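Local coordinates for protein ADP-ribosylating toxin CARDS (Mycoplasma pneumoniae, PDB 4TLV) that transfers ADP-ribosyl groups from NAD+ to multiple target proteins and causes vacuolation and epithelial damage as the main virulence factor of this bacterium, at residues 27-32 against 42-47; 333-338 against 486-491; 280-285 against 417-422; 81-86 against 144-149. All blocks are in the same frame, centred on the assembly; numbering follows the deposited sequence.

Contact 1: residues 27-32 against 42-47; sequences STLGDV and TNFGRS
T28 meets the other segment through CB, which lies 3.8 Å from S47 O, while its hydroxyl turns back on its own loop. OG1 sits between the backbone N and the carbonyl carbon (chi1 68°), a position from which it donates to G30 O and ties the bend together. L29 supplies the apolar part of the contact from its segment: CB rests 3.4 Å from G45 O, and CD1 reaches F44 CZ at 3.6 Å, the two side chains crossing at about a right angle. W235 adds to this patch, touching L29 and meeting the F44 ring edge-to-face. A water bridges L29 N and S47 O. At G30 the backbones come closest; without a side chain in the way, CA approaches R46 O to 3.2 Å, and G30 N donates to S47 O (3.0 Å). V32 N then takes up R46 O in a straighter bond (3.1 Å, 163°). The valine's CG2 lies 3.8 Å from R46 NH1, oblique to the guanidinium. That group is held flat by its own segment: NE and NH2 donate in plane to N43 O and T42 O, and NH2 also forms a salt bridge with E37. A second water joins V32 O to S47 OG, whose other partner is F49 N. With a single bridge between V32 and S47, the contact joins the loops on either side of helix 35-40 at the surface of the mono-ADP-ribosyltransferase domain, within its pertussis toxin subunit 1 family region.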
loop_
_atom_site.group_PDB
_atom_site.type_symbol
_atom_site.label_atom_id
_atom_site.label_comp_id
_atom_site.label_asym_id
_atom_site.label_seq_id
_atom_site.Cartn_x
_atom_site.Cartn_y
_atom_site.Cartn_z
ATOM N N SER A 27 10.647 -16.277 17.642
ATOM C CA SER A 27 9.948 -17.557 17.750
ATOM C C SER A 27 8.487 -17.390 17.380
ATOM O O SER A 27 7.960 -16.281 17.443
ATOM C CB SER A 27 10.053 -18.095 19.185
ATOM O OG SER A 27 11.394 -18.461 19.476
ATOM N N THR A 28 7.823 -18.482 17.005
ATOM C CA THR A 28 6.418 -18.402 16.609
ATOM C C THR A 28 5.502 -18.406 17.832
ATOM O O THR A 28 5.901 -18.826 18.917
ATOM C CB THR A 28 6.021 -19.607 15.733
ATOM O OG1 THR A 28 6.039 -20.793 16.536
ATOM C CG2 THR A 28 6.999 -19.779 14.551
ATOM N N LEU A 29 4.264 -17.964 17.645
ATOM C CA LEU A 29 3.237 -18.076 18.668
ATOM C C LEU A 29 2.853 -19.539 18.915
ATOM O O LEU A 29 2.676 -19.964 20.059
ATOM C CB LEU A 29 1.982 -17.290 18.247
ATOM C CG LEU A 29 2.141 -15.770 18.141
ATOM C CD1 LEU A 29 1.017 -15.161 17.299
ATOM C CD2 LEU A 29 2.197 -15.147 19.533
ATOM N N GLY A 30 2.696 -20.296 17.832
ATOM C CA GLY A 30 2.213 -21.664 17.907
ATOM C C GLY A 30 2.545 -22.484 16.668
ATOM O O GLY A 30 3.518 -22.203 15.961
ATOM N N ASP A 31 1.740 -23.509 16.401
ATOM C CA ASP A 31 2.068 -24.448 15.324
ATOM C C ASP A 31 1.049 -24.527 14.189
ATOM O O ASP A 31 1.101 -25.452 13.366
ATOM C CB ASP A 31 2.375 -25.860 15.874
ATOM C CG ASP A 31 1.236 -26.453 16.693
ATOM O OD1 ASP A 31 0.103 -25.929 16.634
ATOM O OD2 ASP A 31 1.479 -27.473 17.404
ATOM N N VAL A 32 0.151 -23.550 14.127
ATOM C CA VAL A 32 -0.917 -23.552 13.127
ATOM C C VAL A 32 -0.536 -22.790 11.852
ATOM O O VAL A 32 -0.250 -21.592 11.891
ATOM C CB VAL A 32 -2.211 -22.942 13.701
ATOM C CG1 VAL A 32 -3.345 -22.944 12.646
ATOM C CG2 VAL A 32 -2.638 -23.690 14.968
ATOM N N THR A 42 -7.691 -14.670 13.931
ATOM C CA THR A 42 -8.708 -15.543 14.516
ATOM C C THR A 42 -8.156 -16.313 15.712
ATOM O O THR A 42 -7.114 -16.960 15.602
ATOM C CB THR A 42 -9.184 -16.581 13.498
ATOM O OG1 THR A 42 -9.549 -15.915 12.291
ATOM C CG2 THR A 42 -10.393 -17.370 14.047
ATOM N N ASN A 43 -8.868 -16.266 16.841
ATOM C CA ASN A 43 -8.423 -16.957 18.059
ATOM C C ASN A 43 -6.920 -16.781 18.231
ATOM O O ASN A 43 -6.173 -17.762 18.328
ATOM C CB ASN A 43 -8.745 -18.457 17.999
ATOM C CG ASN A 43 -10.233 -18.741 17.864
ATOM O OD1 ASN A 43 -11.059 -17.881 18.446
ATOM N ND2 ASN A 43 -10.633 -19.729 17.240
ATOM N N PHE A 44 -6.495 -15.521 18.277
ATOM C CA PHE A 44 -5.091 -15.146 18.160
ATOM C C PHE A 44 -4.185 -15.827 19.172
ATOM O O PHE A 44 -4.525 -15.961 20.355
ATOM C CB PHE A 44 -4.957 -13.621 18.303
ATOM C CG PHE A 44 -3.560 -13.116 18.130
ATOM C CD1 PHE A 44 -2.969 -13.101 16.869
ATOM C CD2 PHE A 44 -2.838 -12.642 19.214
ATOM C CE1 PHE A 44 -1.668 -12.614 16.700
ATOM C CE2 PHE A 44 -1.536 -12.157 19.048
ATOM C CZ PHE A 44 -0.957 -12.147 17.793
ATOM N N GLY A 45 -3.016 -16.244 18.704
ATOM C CA GLY A 45 -1.991 -16.719 19.610
ATOM C C GLY A 45 -1.456 -18.086 19.256
ATOM O O GLY A 45 -0.639 -18.617 20.000
ATOM N N ARG A 46 -1.904 -18.652 18.137
ATOM C CA ARG A 46 -1.487 -20.016 17.758
ATOM C C ARG A 46 -0.725 -20.088 16.435
ATOM O O ARG A 46 -0.287 -21.170 16.041
ATOM C CB ARG A 46 -2.703 -20.942 17.614
ATOM C CG ARG A 46 -3.585 -21.111 18.850
ATOM C CD ARG A 46 -5.001 -21.547 18.422
ATOM N NE ARG A 46 -5.583 -20.588 17.484
ATOM C CZ ARG A 46 -6.008 -20.870 16.250
ATOM N NH1 ARG A 46 -5.953 -22.107 15.778
ATOM N NH2 ARG A 46 -6.511 -19.900 15.491
ATOM N N SER A 47 -0.580 -18.966 15.736
ATOM C CA SER A 47 -0.002 -19.025 14.388
ATOM C C SER A 47 1.473 -19.433 14.329
ATOM O O SER A 47 2.290 -19.057 15.180
ATOM C CB SER A 47 -0.178 -17.703 13.637
ATOM O OG SER A 47 0.227 -17.864 12.285
HETATM O O HOH W 1 3.919 -16.299 15.294
HETATM O O HOH W 2 -2.135 -19.165 11.324
#

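Contact 2: residues 333-338 against 486-491; sequences ISLSLT and QDNQNV
D487 touches I333 only lightly, its carbonyl O lying 4.2 Å from I333 CD1, but it shapes the turn that carries the contact. Its OD1 accepts from Q489 N at 2.9 Å, an Asx turn, and also from N490 ND2, so that one carboxylate oxygen grips the bend from two donors. N488, inside the type I turn from D487 to N490, is the residue that turn presents. Its amide meets L335 tip to tip: OD1 is 3.5 Å from L335 CD2, and ND2 is 3.6 Å from L335 CD1, the two methyls thus reaching both ends of the amide. I333 crosses N488 at about a right angle and brings CD1 to within 3.8 Å of N488 OD1. A buried polar group among methyls needs partners elsewhere, and here ND2 donates to N297 OD1 and P294 O. In this way a hairpin turn of the C-terminal beta-trefoil domain, D3, packs against the D2 trefoil, near the start of strand 335-340; T329, bonded to N488 O, makes a further link between the two domains. Q486 and D487 both face N490, a classic beta bulge at the base of the turn. Beyond it V491 returns to the interface, its CG2 standing anti to the carbonyl carbon and 4.0 Å from I333 CG2. The two branched side chains meet at a slant, with V485 and V354 also touching I333 and F483 touching V491.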
loop_
_atom_site.group_PDB
_atom_site.type_symbol
_atom_site.label_atom_id
_atom_site.label_comp_id
_atom_site.label_asym_id
_atom_site.label_seq_id
_atom_site.Cartn_x
_atom_site.Cartn_y
_atom_site.Cartn_z
ATOM N N ILE A 333 -12.344 9.723 -8.771
ATOM C CA ILE A 333 -10.983 9.352 -8.412
ATOM C C ILE A 333 -10.375 10.307 -7.386
ATOM O O ILE A 333 -10.779 11.464 -7.252
ATOM C CB ILE A 333 -10.049 9.155 -9.614
ATOM C CG1 ILE A 333 -9.928 10.444 -10.403
ATOM C CG2 ILE A 333 -10.494 7.955 -10.500
ATOM C CD1 ILE A 333 -9.414 10.220 -11.796
ATOM N N SER A 334 -9.424 9.765 -6.645
ATOM C CA SER A 334 -8.703 10.469 -5.598
ATOM C C SER A 334 -7.365 10.892 -6.191
ATOM O O SER A 334 -6.825 10.195 -7.049
ATOM C CB SER A 334 -8.471 9.503 -4.431
ATOM O OG SER A 334 -7.604 10.062 -3.462
ATOM N N LEU A 335 -6.856 12.047 -5.764
ATOM C CA LEU A 335 -5.568 12.557 -6.230
ATOM C C LEU A 335 -4.565 12.728 -5.087
ATOM O O LEU A 335 -4.940 13.148 -3.993
ATOM C CB LEU A 335 -5.766 13.901 -6.931
ATOM C CG LEU A 335 -6.657 13.858 -8.182
ATOM C CD1 LEU A 335 -7.158 15.279 -8.529
ATOM C CD2 LEU A 335 -5.919 13.207 -9.362
ATOM N N SER A 336 -3.297 12.418 -5.364
ATOM C CA SER A 336 -2.216 12.436 -4.371
ATOM C C SER A 336 -1.022 13.232 -4.889
ATOM O O SER A 336 -0.777 13.272 -6.096
ATOM C CB SER A 336 -1.740 10.999 -4.087
ATOM O OG SER A 336 -2.718 10.267 -3.379
ATOM N N LEU A 337 -0.297 13.869 -3.971
ATOM C CA LEU A 337 0.971 14.516 -4.280
ATOM C C LEU A 337 1.945 13.490 -4.819
ATOM O O LEU A 337 2.127 12.419 -4.228
ATOM C CB LEU A 337 1.558 15.163 -3.019
ATOM C CG LEU A 337 1.141 16.620 -2.790
ATOM C CD1 LEU A 337 -0.358 16.806 -2.730
ATOM C CD2 LEU A 337 1.823 17.185 -1.534
ATOM N N THR A 338 2.585 13.822 -5.932
ATOM C CA THR A 338 3.445 12.877 -6.617
ATOM C C THR A 338 4.751 13.590 -6.975
ATOM O O THR A 338 4.726 14.697 -7.513
ATOM C CB THR A 338 2.743 12.356 -7.894
ATOM O OG1 THR A 338 1.446 11.837 -7.554
ATOM C CG2 THR A 338 3.560 11.277 -8.575
ATOM N N GLN A 486 -8.743 8.611 -18.499
ATOM C CA GLN A 486 -8.463 9.504 -19.613
ATOM C C GLN A 486 -8.038 10.852 -19.047
ATOM O O GLN A 486 -7.069 11.459 -19.492
ATOM C CB GLN A 486 -9.716 9.677 -20.471
ATOM C CG GLN A 486 -9.552 10.650 -21.617
ATOM C CD GLN A 486 -10.804 10.722 -22.483
ATOM O OE1 GLN A 486 -11.808 11.327 -22.102
ATOM N NE2 GLN A 486 -10.750 10.092 -23.647
ATOM N N ASP A 487 -8.795 11.313 -18.062
ATOM C CA ASP A 487 -8.409 12.465 -17.268
ATOM C C ASP A 487 -9.256 12.475 -16.007
ATOM O O ASP A 487 -10.036 11.552 -15.763
ATOM C CB ASP A 487 -8.548 13.779 -18.051
ATOM C CG ASP A 487 -9.973 14.045 -18.525
ATOM O OD1 ASP A 487 -10.944 13.693 -17.823
ATOM O OD2 ASP A 487 -10.119 14.640 -19.615
ATOM N N ASN A 488 -9.110 13.515 -15.203
ATOM C CA ASN A 488 -9.788 13.543 -13.910
ATOM C C ASN A 488 -11.318 13.481 -13.967
ATOM O O ASN A 488 -11.947 13.088 -12.994
ATOM C CB ASN A 488 -9.320 14.742 -13.078
ATOM C CG ASN A 488 -7.898 14.566 -12.553
ATOM O OD1 ASN A 488 -7.427 13.340 -12.548
ATOM N ND2 ASN A 488 -7.240 15.528 -12.155
ATOM N N GLN A 489 -11.918 13.853 -15.097
ATOM C CA GLN A 489 -13.378 13.821 -15.222
ATOM C C GLN A 489 -13.896 12.713 -16.143
ATOM O O GLN A 489 -15.091 12.637 -16.399
ATOM C CB GLN A 489 -13.922 15.173 -15.713
ATOM C CG GLN A 489 -13.882 16.286 -14.670
ATOM C CD GLN A 489 -12.485 16.798 -14.431
ATOM O OE1 GLN A 489 -12.033 16.894 -13.290
ATOM N NE2 GLN A 489 -11.786 17.134 -15.514
ATOM N N ASN A 490 -13.004 11.867 -16.653
ATOM C CA ASN A 490 -13.408 10.846 -17.608
ATOM C C ASN A 490 -12.692 9.530 -17.324
ATOM O O ASN A 490 -11.509 9.397 -17.614
ATOM C CB ASN A 490 -13.111 11.320 -19.030
ATOM C CG ASN A 490 -13.987 12.498 -19.446
ATOM O OD1 ASN A 490 -15.158 12.322 -19.775
ATOM N ND2 ASN A 490 -13.424 13.705 -19.415
ATOM N N VAL A 491 -13.424 8.574 -16.754
ATOM C CA VAL A 491 -12.864 7.280 -16.360
ATOM C C VAL A 491 -13.678 6.154 -16.998
ATOM O O VAL A 491 -14.911 6.172 -16.951
ATOM C CB VAL A 491 -12.859 7.141 -14.819
ATOM C CG1 VAL A 491 -12.373 5.746 -14.389
ATOM C CG2 VAL A 491 -11.975 8.228 -14.185
#

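Contact 3: residues 280-285 against 417-422; sequences RGIKTQ and ELQIIV
The first and last strands of the D2 beta-trefoil domain, 278-281 and 415-421, pair here in antiparallel fashion, R280 lying opposite Q419 and G281 opposite L418. R280 and Q419 form the hydrogen-bonded pair: R280 N donates to Q419 O at 2.9 Å, and Q419 N returns a bond to R280 O at 3.0 Å. I282 N then takes E417 O at 2.9 Å, just as the first strand gives way to a turn. Between these bonds L418 packs its CD2 3.7 Å from G281 N, and its side chain also touches L279. Pairing of the terminal strands is the way a trefoil joins its two chain ends. I282, just past the strand, lays CD1 against the amide of Q419, 3.7 Å from CD, the two chains meeting aslant. Q419 NE2 makes a weak bond with E417 OE2, an oxygen also held in a salt bridge by R377. Further along, I421 sets CG1 between its backbone N and carbonyl carbon (chi1 59°), and CD1 lies over one face of the R280 guanidinium, nearest NH2 rather than the middle of the group. The two side chains cross at about a right angle. The closeness of that methyl to the plane is doubtful in detail, but CG2 makes an ordinary contact with R280 CB at 3.7 Å. R280 NE is bonded to T287. In the turn that follows, Q285 NE2 donates to I282 O at 3.0 Å from above the carbonyl plane.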
loop_
_atom_site.group_PDB
_atom_site.type_symbol
_atom_site.label_atom_id
_atom_site.label_comp_id
_atom_site.label_asym_id
_atom_site.label_seq_id
_atom_site.Cartn_x
_atom_site.Cartn_y
_atom_site.Cartn_z
ATOM N N ARG A 280 6.825 26.218 6.480
ATOM C CA ARG A 280 7.662 27.384 6.741
ATOM C C ARG A 280 9.064 27.161 6.178
ATOM O O ARG A 280 9.641 26.078 6.317
ATOM C CB ARG A 280 7.703 27.687 8.245
ATOM C CG ARG A 280 8.437 28.971 8.626
ATOM C CD ARG A 280 8.106 29.374 10.063
ATOM N NE ARG A 280 6.714 29.795 10.184
ATOM C CZ ARG A 280 6.045 29.882 11.331
ATOM N NH1 ARG A 280 6.640 29.571 12.481
ATOM N NH2 ARG A 280 4.780 30.282 11.323
ATOM N N GLY A 281 9.582 28.179 5.497
ATOM C CA GLY A 281 10.923 28.129 4.948
ATOM C C GLY A 281 11.905 28.282 6.082
ATOM O O GLY A 281 11.716 29.122 6.955
ATOM N N ILE A 282 12.949 27.463 6.068
ATOM C CA ILE A 282 13.882 27.365 7.184
ATOM C C ILE A 282 14.651 28.653 7.469
ATOM O O ILE A 282 14.820 29.041 8.626
ATOM C CB ILE A 282 14.872 26.215 6.965
ATOM C CG1 ILE A 282 14.141 24.889 7.145
ATOM C CG2 ILE A 282 16.025 26.305 7.950
ATOM C CD1 ILE A 282 13.274 24.880 8.375
ATOM N N LYS A 283 15.109 29.316 6.417
ATOM C CA LYS A 283 15.904 30.529 6.582
ATOM C C LYS A 283 15.046 31.796 6.527
ATOM O O LYS A 283 15.095 32.625 7.441
ATOM C CB LYS A 283 17.031 30.581 5.544
ATOM C CG LYS A 283 18.110 31.610 5.860
ATOM C CD LYS A 283 19.345 31.407 4.994
ATOM C CE LYS A 283 20.441 32.403 5.354
ATOM N NZ LYS A 283 21.638 32.270 4.471
ATOM N N THR A 284 14.254 31.936 5.467
ATOM C CA THR A 284 13.410 33.111 5.288
ATOM C C THR A 284 12.333 33.196 6.359
ATOM O O THR A 284 11.818 34.271 6.645
ATOM C CB THR A 284 12.695 33.093 3.930
ATOM O OG1 THR A 284 11.702 32.057 3.928
ATOM C CG2 THR A 284 13.681 32.861 2.799
ATOM N N GLN A 285 11.972 32.050 6.927
ATOM C CA GLN A 285 10.890 31.973 7.906
ATOM C C GLN A 285 9.524 32.369 7.336
ATOM O O GLN A 285 8.580 32.629 8.080
ATOM C CB GLN A 285 11.221 32.801 9.150
ATOM C CG GLN A 285 12.309 32.183 10.019
ATOM C CD GLN A 285 11.876 30.865 10.645
ATOM O OE1 GLN A 285 10.865 30.920 11.510
ATOM N NE2 GLN A 285 12.438 29.808 10.347
ATOM N N GLU A 417 14.589 24.770 2.233
ATOM C CA GLU A 417 13.700 23.723 2.708
ATOM C C GLU A 417 12.473 24.281 3.424
ATOM O O GLU A 417 12.538 25.293 4.115
ATOM C CB GLU A 417 14.436 22.715 3.601
ATOM C CG GLU A 417 13.550 21.509 3.983
ATOM C CD GLU A 417 14.157 20.594 5.042
ATOM O OE1 GLU A 417 15.330 20.803 5.440
ATOM O OE2 GLU A 417 13.450 19.651 5.472
ATOM N N LEU A 418 11.352 23.600 3.222
ATOM C CA LEU A 418 10.092 23.898 3.878
ATOM C C LEU A 418 9.771 22.744 4.803
ATOM O O LEU A 418 9.909 21.581 4.424
ATOM C CB LEU A 418 8.981 23.975 2.845
ATOM C CG LEU A 418 9.081 25.067 1.793
ATOM C CD1 LEU A 418 8.213 24.696 0.615
ATOM C CD2 LEU A 418 8.643 26.376 2.416
ATOM N N GLN A 419 9.338 23.061 6.010
ATOM C CA GLN A 419 8.963 22.040 6.965
ATOM C C GLN A 419 7.556 22.337 7.451
ATOM O O GLN A 419 7.145 23.493 7.532
ATOM C CB GLN A 419 9.964 21.986 8.128
ATOM C CG GLN A 419 11.367 21.552 7.677
ATOM C CD GLN A 419 12.349 21.364 8.821
ATOM O OE1 GLN A 419 12.084 21.758 9.952
ATOM N NE2 GLN A 419 13.498 20.756 8.522
ATOM N N ILE A 420 6.804 21.288 7.744
ATOM C CA ILE A 420 5.453 21.478 8.241
ATOM C C ILE A 420 5.516 22.017 9.655
ATOM O O ILE A 420 6.268 21.522 10.476
ATOM C CB ILE A 420 4.654 20.168 8.227
ATOM C CG1 ILE A 420 4.544 19.678 6.776
ATOM C CG2 ILE A 420 3.268 20.395 8.856
ATOM C CD1 ILE A 420 3.593 18.538 6.569
ATOM N N ILE A 421 4.720 23.037 9.939
ATOM C CA ILE A 421 4.664 23.567 11.289
ATOM C C ILE A 421 3.300 23.257 11.893
ATOM O O ILE A 421 2.265 23.489 11.271
ATOM C CB ILE A 421 4.956 25.082 11.320
ATOM C CG1 ILE A 421 3.952 25.831 10.447
ATOM C CG2 ILE A 421 6.382 25.336 10.837
ATOM C CD1 ILE A 421 4.036 27.363 10.537
ATOM N N VAL A 422 3.319 22.728 13.105
ATOM C CA VAL A 422 2.104 22.308 13.778
ATOM C C VAL A 422 1.807 23.240 14.942
ATOM O O VAL A 422 2.625 23.403 15.848
ATOM C CB VAL A 422 2.234 20.873 14.307
ATOM C CG1 VAL A 422 1.008 20.507 15.150
ATOM C CG2 VAL A 422 2.407 19.895 13.146
#

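Contact 4: residues 81-86 against 144-149; sequences YEIRAD and ANVRSA. With SO4 (sulfate ion), chain G.
Y81-R84 and V146-A149 run antiparallel, their short axes 4.7 Å apart at closest approach and 163° between directions. E82 N donates to S148 O and R147 N to E82 O (2.9 Å), so that R147 and S148 both face E82: a classic beta bulge, which shifts the register by one residue. R84 N then bonds N145 O. On the face that carries Y81, I83, V146 and A149, the tyrosine ring lies obliquely by A149, CE1 3.6 Å from its CB, while its hydroxyl is bonded to R16 O. Both strands belong to the antiparallel sheet of the mono-ADP-ribosyltransferase domain, where strand 9-14 flanks 76-84 on its other edge. A bulge often changes the direction of a side chain, and this one sends R147 alongside E82, both pointing the same way. NE meets E82 OE1 at 2.8 Å in a salt bridge, from above the carboxylate plane yet within the guanidinium plane; NH2 adds a weak bond. The same guanidinium binds a sulfate ion, probably from the crystallisation liquor, NH1 to O1 at 2.9 Å and NH2 to O4, with R8 as the ion's second partner. S148 OG lies 3.1 Å from E82 OE1 and is bonded to E179. At the other end N145 ND2 divides its two hydrogens between R84 O (2.9 Å) and D86 OD2 (3.0 Å), the latter met from above the carboxylate plane; D86 OD1 bonds H88. Water joins N145 OD1 to R84 NH2, and R84 NH1 is hydrogen-bonded to T190.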
loop_
_atom_site.group_PDB
_atom_site.type_symbol
_atom_site.label_atom_id
_atom_site.label_comp_id
_atom_site.label_asym_id
_atom_site.label_seq_id
_atom_site.Cartn_x
_atom_site.Cartn_y
_atom_site.Cartn_z
ATOM N N TYR A 81 13.611 -3.898 14.137
ATOM C CA TYR A 81 14.605 -4.831 13.630
ATOM C C TYR A 81 14.602 -4.916 12.115
ATOM O O TYR A 81 13.539 -5.003 11.490
ATOM C CB TYR A 81 14.342 -6.217 14.193
ATOM C CG TYR A 81 14.577 -6.268 15.668
ATOM C CD1 TYR A 81 15.869 -6.377 16.173
ATOM C CD2 TYR A 81 13.523 -6.182 16.566
ATOM C CE1 TYR A 81 16.096 -6.419 17.529
ATOM C CE2 TYR A 81 13.748 -6.211 17.933
ATOM C CZ TYR A 81 15.034 -6.337 18.404
ATOM O OH TYR A 81 15.281 -6.371 19.756
ATOM N N GLU A 82 15.803 -4.918 11.543
ATOM C CA GLU A 82 16.003 -5.089 10.112
ATOM C C GLU A 82 16.441 -6.530 9.877
ATOM O O GLU A 82 17.429 -6.979 10.457
ATOM C CB GLU A 82 17.090 -4.129 9.639
ATOM C CG GLU A 82 17.475 -4.302 8.181
ATOM C CD GLU A 82 18.599 -3.353 7.783
ATOM O OE1 GLU A 82 19.725 -3.539 8.267
ATOM O OE2 GLU A 82 18.339 -2.426 7.005
ATOM N N ILE A 83 15.708 -7.252 9.026
ATOM C CA ILE A 83 15.827 -8.699 8.919
ATOM C C ILE A 83 16.015 -9.097 7.456
ATOM O O ILE A 83 15.177 -8.766 6.615
ATOM C CB ILE A 83 14.527 -9.379 9.440
ATOM C CG1 ILE A 83 14.195 -8.928 10.871
ATOM C CG2 ILE A 83 14.602 -10.900 9.311
ATOM C CD1 ILE A 83 12.741 -9.219 11.300
ATOM N N ARG A 84 17.102 -9.810 7.153
ATOM C CA ARG A 84 17.339 -10.279 5.795
ATOM C C ARG A 84 16.314 -11.353 5.486
ATOM O O ARG A 84 16.168 -12.311 6.237
ATOM C CB ARG A 84 18.766 -10.844 5.612
ATOM C CG ARG A 84 19.056 -11.411 4.222
ATOM C CD ARG A 84 20.520 -11.949 4.085
ATOM N NE ARG A 84 20.946 -12.651 5.298
ATOM C CZ ARG A 84 20.566 -13.881 5.629
ATOM N NH1 ARG A 84 19.769 -14.585 4.820
ATOM N NH2 ARG A 84 20.975 -14.410 6.778
ATOM N N ALA A 85 15.613 -11.185 4.370
ATOM C CA ALA A 85 14.594 -12.145 3.946
ATOM C C ALA A 85 15.205 -13.298 3.146
ATOM O O ALA A 85 16.219 -13.128 2.484
ATOM C CB ALA A 85 13.540 -11.447 3.116
ATOM N N ASP A 86 14.575 -14.468 3.217
ATOM C CA ASP A 86 15.040 -15.637 2.471
ATOM C C ASP A 86 13.812 -16.427 1.999
ATOM O O ASP A 86 12.697 -15.929 2.102
ATOM C CB ASP A 86 16.017 -16.493 3.306
ATOM C CG ASP A 86 15.383 -17.041 4.598
ATOM O OD1 ASP A 86 14.166 -17.306 4.600
ATOM O OD2 ASP A 86 16.114 -17.247 5.602
ATOM N N ALA A 144 20.654 -15.326 12.813
ATOM C CA ALA A 144 21.524 -14.991 11.689
ATOM C C ALA A 144 20.884 -14.109 10.605
ATOM O O ALA A 144 21.610 -13.471 9.840
ATOM C CB ALA A 144 22.119 -16.267 11.065
ATOM N N ASN A 145 19.549 -14.073 10.539
ATOM C CA ASN A 145 18.849 -13.191 9.596
ATOM C C ASN A 145 18.783 -11.730 10.074
ATOM O O ASN A 145 18.529 -10.831 9.278
ATOM C CB ASN A 145 17.398 -13.661 9.346
ATOM C CG ASN A 145 17.317 -14.922 8.499
ATOM O OD1 ASN A 145 17.790 -16.040 9.042
ATOM N ND2 ASN A 145 16.807 -14.890 7.367
ATOM N N VAL A 146 18.974 -11.499 11.371
ATOM C CA VAL A 146 18.697 -10.176 11.937
ATOM C C VAL A 146 19.952 -9.309 11.867
ATOM O O VAL A 146 20.960 -9.600 12.525
ATOM C CB VAL A 146 18.187 -10.272 13.395
ATOM C CG1 VAL A 146 17.815 -8.885 13.936
ATOM C CG2 VAL A 146 16.977 -11.203 13.480
ATOM N N ARG A 147 19.916 -8.277 11.034
ATOM C CA ARG A 147 21.124 -7.497 10.801
ATOM C C ARG A 147 21.306 -6.363 11.796
ATOM O O ARG A 147 22.415 -6.147 12.286
ATOM C CB ARG A 147 21.185 -6.936 9.376
ATOM C CG ARG A 147 22.497 -6.165 9.093
ATOM C CD ARG A 147 22.734 -5.911 7.600
ATOM N NE ARG A 147 21.980 -4.748 7.118
ATOM C CZ ARG A 147 22.207 -4.153 5.955
ATOM N NH1 ARG A 147 23.170 -4.608 5.149
ATOM N NH2 ARG A 147 21.487 -3.104 5.594
ATOM N N SER A 148 20.225 -5.634 12.077
ATOM C CA SER A 148 20.334 -4.378 12.834
ATOM C C SER A 148 19.116 -4.142 13.713
ATOM O O SER A 148 18.066 -4.758 13.518
ATOM C CB SER A 148 20.462 -3.187 11.873
ATOM O OG SER A 148 21.453 -3.423 10.886
ATOM N N ALA A 149 19.254 -3.223 14.665
ATOM C CA ALA A 149 18.123 -2.756 15.461
ATOM C C ALA A 149 18.274 -1.268 15.766
ATOM O O ALA A 149 19.397 -0.767 15.833
ATOM C CB ALA A 149 18.027 -3.538 16.744
HETATM S S SO4 G . 22.324 -3.117 1.717
HETATM O O1 SO4 G . 23.307 -4.031 2.296
HETATM O O2 SO4 G . 22.947 -2.233 0.716
HETATM O O3 SO4 G . 21.291 -3.907 1.057
HETATM O O4 SO4 G . 21.743 -2.288 2.790
HETATM O O HOH W 3 20.034 -17.019 7.787
#

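In the fold
From the N terminus, contact 1 closes first, drawing the chain together across helix 35-40. Contact 4 follows in series, pairing neighbouring strands of the same transferase domain across 57 intervening residues that include much helix; nearest atoms of contacts 1 and 4 are about 9 Å apart. After the linker the pattern changes. Contact 3 opens at the start of D2, contact 2 opens within that span, and contact 3 closes before contact 2 does in D3, so the two cross. Contact 3 joins the ends of one trefoil, whereas contact 2 links that trefoil to the next; they reach the same D2 sheet, nearest atoms about 8 Å apart.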